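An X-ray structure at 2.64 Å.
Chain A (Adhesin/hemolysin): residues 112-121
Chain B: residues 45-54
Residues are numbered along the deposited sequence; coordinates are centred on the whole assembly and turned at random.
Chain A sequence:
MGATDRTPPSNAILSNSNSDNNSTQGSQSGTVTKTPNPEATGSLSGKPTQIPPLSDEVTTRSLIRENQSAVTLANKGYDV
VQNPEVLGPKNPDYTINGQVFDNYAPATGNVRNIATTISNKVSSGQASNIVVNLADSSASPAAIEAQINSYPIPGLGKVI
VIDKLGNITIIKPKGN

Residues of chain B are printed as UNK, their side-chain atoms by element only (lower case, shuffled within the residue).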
# COMPACT_ATOMS: atom_id res chain seq x y z
N ARG A 112 13.30 7.65 3.20
CA ARG A 112 12.33 8.63 3.68
C ARG A 112 10.96 8.36 3.07
O ARG A 112 9.94 8.33 3.78
CB ARG A 112 12.81 10.05 3.38
CG ARG A 112 14.11 10.39 4.11
CD ARG A 112 14.58 11.85 3.93
NE ARG A 112 16.05 11.92 4.06
CZ ARG A 112 16.80 12.96 3.67
NH1 ARG A 112 16.24 14.03 3.13
NH2 ARG A 112 18.12 12.95 3.84
N ASN A 113 10.96 8.12 1.77
CA ASN A 113 9.74 7.84 1.03
C ASN A 113 9.09 6.54 1.50
O ASN A 113 7.86 6.44 1.61
CB ASN A 113 10.01 7.81 -0.48
CG ASN A 113 10.31 9.20 -1.05
OD1 ASN A 113 10.56 10.15 -0.31
ND2 ASN A 113 10.29 9.32 -2.36
N ILE A 114 9.93 5.56 1.81
CA ILE A 114 9.44 4.32 2.37
C ILE A 114 8.69 4.60 3.66
O ILE A 114 7.59 4.08 3.86
CB ILE A 114 10.59 3.32 2.63
CG1 ILE A 114 11.31 3.00 1.33
CG2 ILE A 114 10.05 2.04 3.29
CD1 ILE A 114 12.06 1.70 1.34
N ALA A 115 9.27 5.42 4.53
CA ALA A 115 8.56 5.85 5.75
C ALA A 115 7.27 6.59 5.41
O ALA A 115 6.22 6.25 5.95
CB ALA A 115 9.45 6.72 6.65
N THR A 116 7.35 7.58 4.51
CA THR A 116 6.17 8.36 4.14
C THR A 116 5.05 7.40 3.70
O THR A 116 3.87 7.60 3.98
CB THR A 116 6.46 9.36 2.98
OG1 THR A 116 7.41 10.34 3.39
CG2 THR A 116 5.19 10.06 2.54
N THR A 117 5.46 6.34 3.02
CA THR A 117 4.53 5.42 2.41
C THR A 117 3.84 4.62 3.50
O THR A 117 2.62 4.55 3.55
CB THR A 117 5.27 4.52 1.36
OG1 THR A 117 5.76 5.38 0.32
CG2 THR A 117 4.36 3.46 0.76
N ILE A 118 4.65 4.03 4.37
CA ILE A 118 4.14 3.32 5.53
C ILE A 118 3.19 4.21 6.33
O ILE A 118 2.04 3.82 6.61
CB ILE A 118 5.29 2.93 6.46
CG1 ILE A 118 5.96 1.66 5.95
CG2 ILE A 118 4.76 2.67 7.87
CD1 ILE A 118 7.37 1.46 6.49
N SER A 119 3.68 5.39 6.71
CA SER A 119 2.88 6.35 7.47
C SER A 119 1.47 6.49 6.88
O SER A 119 0.47 6.34 7.60
CB SER A 119 3.57 7.71 7.51
OG SER A 119 2.94 8.56 8.44
N ASN A 120 1.40 6.74 5.56
CA ASN A 120 0.12 6.88 4.89
C ASN A 120 -0.71 5.61 4.72
O ASN A 120 -1.95 5.65 4.78
CB ASN A 120 0.27 7.64 3.59
CG ASN A 120 0.53 9.11 3.82
OD1 ASN A 120 -0.37 9.87 4.19
ND2 ASN A 120 1.79 9.52 3.66
N LYS A 121 -0.04 4.48 4.54
CA LYS A 121 -0.71 3.20 4.57
C LYS A 121 -1.41 3.04 5.91
O LYS A 121 -2.51 2.49 5.99
CB LYS A 121 0.28 2.05 4.36
CG LYS A 121 0.49 1.67 2.92
CD LYS A 121 1.79 0.92 2.75
CE LYS A 121 2.04 0.49 1.30
NZ LYS A 121 0.97 -0.39 0.75
N UNK B 45 3.46 18.36 3.66
CA UNK B 45 4.69 18.70 2.95
C UNK B 45 5.34 17.49 2.26
O UNK B 45 5.90 17.62 1.19
c UNK B 45 5.72 19.38 3.88
c UNK B 45 7.06 19.56 3.25
c UNK B 45 8.61 20.87 1.92
c UNK B 45 9.55 19.86 2.02
c UNK B 45 9.25 18.71 2.72
c UNK B 45 7.37 20.71 2.54
c UNK B 45 8.02 18.56 3.32
N UNK B 46 5.27 16.33 2.91
CA UNK B 46 5.91 15.12 2.41
C UNK B 46 5.24 14.64 1.15
O UNK B 46 5.93 14.36 0.18
o UNK B 46 6.98 14.11 4.35
c UNK B 46 5.88 14.00 3.46
N UNK B 47 3.91 14.55 1.15
CA UNK B 47 3.19 14.15 -0.06
C UNK B 47 3.37 15.15 -1.21
O UNK B 47 3.50 14.75 -2.37
c UNK B 47 1.37 12.87 1.27
c UNK B 47 1.70 13.95 0.24
c UNK B 47 -0.05 13.06 1.81
c UNK B 47 1.55 11.47 0.67
N UNK B 48 3.40 16.44 -0.89
CA UNK B 48 3.61 17.49 -1.88
C UNK B 48 4.98 17.36 -2.53
O UNK B 48 5.15 17.67 -3.72
c UNK B 48 3.48 18.88 -1.26
c UNK B 48 2.00 20.73 -0.45
n UNK B 48 0.53 22.62 0.16
c UNK B 48 2.05 19.30 -0.93
c UNK B 48 0.60 21.14 -0.05
N UNK B 49 5.96 16.93 -1.74
CA UNK B 49 7.31 16.76 -2.23
C UNK B 49 7.38 15.65 -3.28
O UNK B 49 7.92 15.84 -4.38
c UNK B 49 10.60 16.20 -0.24
c UNK B 49 9.72 16.54 -1.42
c UNK B 49 8.25 16.47 -1.07
o UNK B 49 11.81 16.52 -0.29
o UNK B 49 10.08 15.62 0.74
N UNK B 50 6.80 14.50 -2.94
CA UNK B 50 6.76 13.34 -3.84
C UNK B 50 5.94 13.63 -5.10
O UNK B 50 6.39 13.31 -6.20
c UNK B 50 6.19 12.08 -3.13
c UNK B 50 7.09 11.64 -1.97
c UNK B 50 6.04 10.93 -4.11
c UNK B 50 6.58 10.41 -1.24
N UNK B 51 4.77 14.24 -4.96
CA UNK B 51 3.98 14.65 -6.14
C UNK B 51 4.74 15.58 -7.09
O UNK B 51 4.59 15.50 -8.31
c UNK B 51 2.65 15.29 -5.72
N UNK B 52 5.57 16.47 -6.53
CA UNK B 52 6.26 17.47 -7.32
C UNK B 52 7.46 16.90 -8.09
O UNK B 52 7.90 17.49 -9.08
c UNK B 52 6.68 18.66 -6.47
N UNK B 53 7.99 15.78 -7.63
CA UNK B 53 9.01 15.03 -8.37
C UNK B 53 8.44 14.38 -9.63
O UNK B 53 9.18 14.09 -10.57
c UNK B 53 9.64 13.94 -7.49
o UNK B 53 11.41 14.20 -4.38
o UNK B 53 10.83 12.36 -5.44
c UNK B 53 10.84 14.40 -6.70
c UNK B 53 11.05 13.60 -5.42
N UNK B 54 7.12 14.17 -9.65
CA UNK B 54 6.42 13.61 -10.81
C UNK B 54 5.57 14.63 -11.55
O UNK B 54 4.59 14.25 -12.20
c UNK B 54 6.79 10.23 -9.95
n UNK B 54 7.30 9.65 -8.83
c UNK B 54 7.07 10.43 -7.79
n UNK B 54 6.43 11.51 -8.22
c UNK B 54 5.53 12.47 -10.37
c UNK B 54 6.23 11.42 -9.58

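Position 45 carries one carbon leading into a six-membered ring of carbons, with no oxygen on the ring and nothing touched on this stretch of chain A, so it is phenylalanine. The ring of F45(B) lies exposed, so this contact gives no reason for an aromatic here.

Position 46 has one carbon and one oxygen, and the oxygen faces T116(A): serine. Its CA-to-CB bond points toward chain A, and OG of S46(B) lies 3.9 Å from OG1 of T116(A), too far for a hydrogen bond. A side chain this small suits the place where the backbones come close: CA of S46(B) is 7.0 Å from CA of T116(A).

Position 47 shows four carbons forked at the second, and one tip lies against N120(A) and T116(A); this is leucine. Its CB sets off sideways, but the end of the side chain comes nearer, so that CD2 of L47(B) packs 3.6 Å from ND2 of N120(A) and 4.3 Å from CG2 of T116(A). The fork beyond CB lets a sideways residue reach the partner helix.

Position 48 is an unbranched run of four carbons ending in nitrogen, out of reach of this stretch: lysine. K48(B) is extended and partly exposed, a setting where a charged amine can meet solvent.

Position 49 has three carbons, the third bearing two oxygens, with no close contact, hence glutamate. E49(B) starts toward chain A, yet remains exposed, as suits a carboxylate.

Position 50 has four carbons forked at the first, one arm two carbons long and reaching N113(A) and T116(A): isoleucine. The longer arm of I50(B) places CD1 3.9 Å from CG of N113(A) and 4.0 Å from CG2 of T116(A), a buried apolar wedge touching both residues.

Position 51 has a single side-chain carbon, out of reach: alanine. A51(B) is buried, where a lone methyl needs little room.

Position 52 also has one carbon, out of reach: alanine. A52(B) is exposed, and alanine favours the helix.

Position 53 repeats three carbons and two oxygens, brushing N113(A), so it is glutamate. OE1 of E53(B) is 4.4 Å from ND2 of N113(A), without a hydrogen bond; being exposed, the carboxylate can stay solvated.

Position 54 has one carbon and a five-membered ring of three carbons and two nitrogens, out of reach: histidine. ND1 of H54(B) donates to O of I50(B) at 2.7 Å, tying the side chain back to the preceding helix.

The contact works by packing, without a hydrogen bond across it. The helix axes cross at 122° and approach to 10.8 Å, burying 265 Å² in all. Two polar side chains at the contact bond to their own helix: OG1 of T116(A) donates to O of R112(A) at 3.3 Å, and ND2 of N120(A) to O of T116(A) at 2.8 Å. The methyl CG2 of T116(A) meets both L47(B) and I50(B).

Chain B (45-54) FSLKEIAAEH
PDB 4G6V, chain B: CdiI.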